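Local structure of uncharacterized protein (Streptococcus pneumoniae, 3LFT) at residues S141-N146 / D195-S200. The protein probably serves as the substrate-binding protein of an ABC transporter and binds L-tryptophan in the cleft between its two lobes. Numbering follows the deposited sequence.
Sequences SSSEDN and DNTIAS. With TRP (tryptophan), chain C.
Asp-195 takes the backbone N-H of Ser-141 on OD2, 2.8 Å from N to OD2 and nearly straight at 171°. The donor stands on the syn side, out of the carboxylate plane. The hydroxyl of Ser-147 also bonds to OD2. The other oxygen, OD1, caps helix 196-200 by accepting from Ile-198 N.

At Asn-196 the backbone N meets Glu-144 OE1 at 2.8 Å, on the syn lone pair. Its side-chain ND2 reaches the same OE1 at 3.0 Å, from above the carboxylate plane. The two side chains cross at about a right angle, and the carboxylate and amide planes are 23° apart. Asn-196 ND2 also donates to O of the bound tryptophan, 2.9 Å away. Asn-146 ND2 supplies a third bond to OE1, on the anti lone pair, and bonds to Ile-194 O as well.

Thr-197 holds the other oxygen of Glu-144. Its N and its OG1 each lie 2.6 Å from OE2, N on the syn lone pair and OG1 on the anti one. OG1 stands beside its own backbone N (chi1 -56°), which lets both reach OE2. Thr-197 OG1 also packs against Ser-141 CB at 3.3 Å.

Ala-199 sets CB 3.7 Å from CZ3 of the tryptophan ring. The contact joins the end of strand 135-141 and the start of helix 145-160 to the start of helix 196-200, which follows strand 189-192, at the ligand pocket.

Five hydrogen bonds grip the buried carboxylate of Glu-144 and fix its rotation. They, and the start of helix 196-200, probably keep it ionised, although Asp-195 OD1 is only 3.5 Å from OE2. As a second-shell residue, Glu-144 probably helps to position the Asn-196 amide, which donates to the ligand carboxylate.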
loop_
_atom_site.group_PDB
_atom_site.type_symbol
_atom_site.label_atom_id
_atom_site.label_comp_id
_atom_site.label_asym_id
_atom_site.label_seq_id
_atom_site.Cartn_x
_atom_site.Cartn_y
_atom_site.Cartn_z
ATOM N N SER A 141 6.493 -4.384 8.718
ATOM C CA SER A 141 6.102 -4.094 10.095
ATOM C C SER A 141 5.199 -5.169 10.690
ATOM O O SER A 141 4.254 -5.634 10.036
ATOM C CB SER A 141 5.434 -2.738 10.135
ATOM O OG SER A 141 5.076 -2.467 11.477
ATOM N N SER A 142 5.481 -5.546 11.936
ATOM C CA SER A 142 4.573 -6.383 12.717
ATOM C C SER A 142 3.294 -5.597 13.117
ATOM O O SER A 142 2.338 -6.187 13.625
ATOM C CB SER A 142 5.300 -6.947 13.942
ATOM O OG SER A 142 5.907 -5.903 14.694
ATOM N N SER A 143 3.267 -4.281 12.891
ATOM C CA SER A 143 2.073 -3.469 13.218
ATOM C C SER A 143 0.993 -3.508 12.131
ATOM O O SER A 143 -0.107 -3.037 12.350
ATOM C CB SER A 143 2.445 -2.007 13.562
ATOM O OG SER A 143 2.963 -1.311 12.413
ATOM N N GLU A 144 1.293 -4.067 10.967
ATOM C CA GLU A 144 0.398 -3.898 9.813
ATOM C C GLU A 144 -0.247 -5.186 9.344
ATOM O O GLU A 144 0.439 -6.065 8.816
ATOM C CB GLU A 144 1.177 -3.239 8.695
ATOM C CG GLU A 144 1.546 -1.835 9.098
ATOM C CD GLU A 144 1.995 -0.962 7.962
ATOM O OE1 GLU A 144 1.480 -1.062 6.828
ATOM O OE2 GLU A 144 2.898 -0.136 8.226
ATOM N N ASP A 145 -1.564 -5.280 9.514
ATOM C CA ASP A 145 -2.290 -6.471 9.088
ATOM C C ASP A 145 -2.097 -6.709 7.600
ATOM O O ASP A 145 -1.960 -7.856 7.185
ATOM C CB ASP A 145 -3.766 -6.370 9.417
ATOM C CG ASP A 145 -4.033 -6.460 10.919
ATOM O OD1 ASP A 145 -3.128 -6.904 11.677
ATOM O OD2 ASP A 145 -5.139 -6.084 11.360
ATOM N N ASN A 146 -2.062 -5.636 6.793
ATOM C CA ASN A 146 -1.792 -5.779 5.352
ATOM C C ASN A 146 -0.526 -6.542 5.047
ATOM O O ASN A 146 -0.484 -7.348 4.102
ATOM C CB ASN A 146 -1.746 -4.403 4.660
ATOM C CG ASN A 146 -1.070 -3.323 5.496
ATOM O OD1 ASN A 146 -1.566 -2.970 6.580
ATOM N ND2 ASN A 146 0.072 -2.811 5.025
ATOM N N ASP A 195 3.717 -1.804 2.515
ATOM C CA ASP A 195 3.853 -1.671 3.962
ATOM C C ASP A 195 4.040 -0.190 4.274
ATOM O O ASP A 195 4.989 0.443 3.796
ATOM C CB ASP A 195 5.063 -2.494 4.425
ATOM C CG ASP A 195 5.252 -2.459 5.922
ATOM O OD1 ASP A 195 5.644 -1.399 6.459
ATOM O OD2 ASP A 195 4.973 -3.500 6.574
ATOM N N ASN A 196 3.140 0.383 5.068
ATOM C CA ASN A 196 3.186 1.824 5.338
ATOM C C ASN A 196 4.378 2.239 6.192
ATOM O O ASN A 196 4.922 3.331 6.009
ATOM C CB ASN A 196 1.909 2.271 6.039
ATOM C CG ASN A 196 0.699 2.073 5.173
ATOM O OD1 ASN A 196 0.473 2.839 4.238
ATOM N ND2 ASN A 196 -0.097 1.051 5.470
ATOM N N THR A 197 4.755 1.397 7.149
ATOM C CA THR A 197 5.886 1.686 8.045
ATOM C C THR A 197 7.176 1.804 7.231
ATOM O O THR A 197 7.889 2.809 7.317
ATOM C CB THR A 197 6.011 0.602 9.162
ATOM O OG1 THR A 197 4.758 0.519 9.869
ATOM C CG2 THR A 197 7.149 0.909 10.140
ATOM N N ILE A 198 7.458 0.786 6.417
ATOM C CA ILE A 198 8.698 0.808 5.647
ATOM C C ILE A 198 8.589 1.894 4.577
ATOM O O ILE A 198 9.573 2.579 4.298
ATOM C CB ILE A 198 9.035 -0.569 5.037
ATOM C CG1 ILE A 198 9.014 -1.659 6.118
ATOM C CG2 ILE A 198 10.383 -0.544 4.309
ATOM C CD1 ILE A 198 9.968 -1.458 7.316
ATOM N N ALA A 199 7.408 2.084 3.989
ATOM C CA ALA A 199 7.312 3.143 2.966
ATOM C C ALA A 199 7.609 4.522 3.549
ATOM O O ALA A 199 8.226 5.375 2.897
ATOM C CB ALA A 199 5.954 3.138 2.272
ATOM N N SER A 200 7.162 4.748 4.782
ATOM C CA SER A 200 7.389 6.023 5.445
ATOM C C SER A 200 8.853 6.221 5.839
ATOM O O SER A 200 9.287 7.362 6.008
ATOM C CB SER A 200 6.460 6.161 6.657
ATOM O OG SER A 200 6.928 5.380 7.738
HETATM N N TRP C . -2.354 -0.921 0.716
HETATM C CA TRP C . -1.712 -0.364 1.943
HETATM C C TRP C . -2.480 -0.780 3.155
HETATM O O TRP C . -2.364 -0.150 4.210
HETATM C CB TRP C . -1.614 1.166 1.828
HETATM C CG TRP C . -0.771 1.580 0.648
HETATM C CD1 TRP C . -1.208 2.011 -0.604
HETATM C CD2 TRP C . 0.695 1.572 0.589
HETATM N NE1 TRP C . -0.122 2.271 -1.407
HETATM C CE2 TRP C . 1.021 2.016 -0.769
HETATM C CE3 TRP C . 1.664 1.215 1.498
HETATM C CZ2 TRP C . 2.355 2.097 -1.126
HETATM C CZ3 TRP C . 2.995 1.302 1.104
HETATM C CH2 TRP C . 3.320 1.746 -0.194
HETATM O OXT TRP C . -3.231 -1.763 3.088
#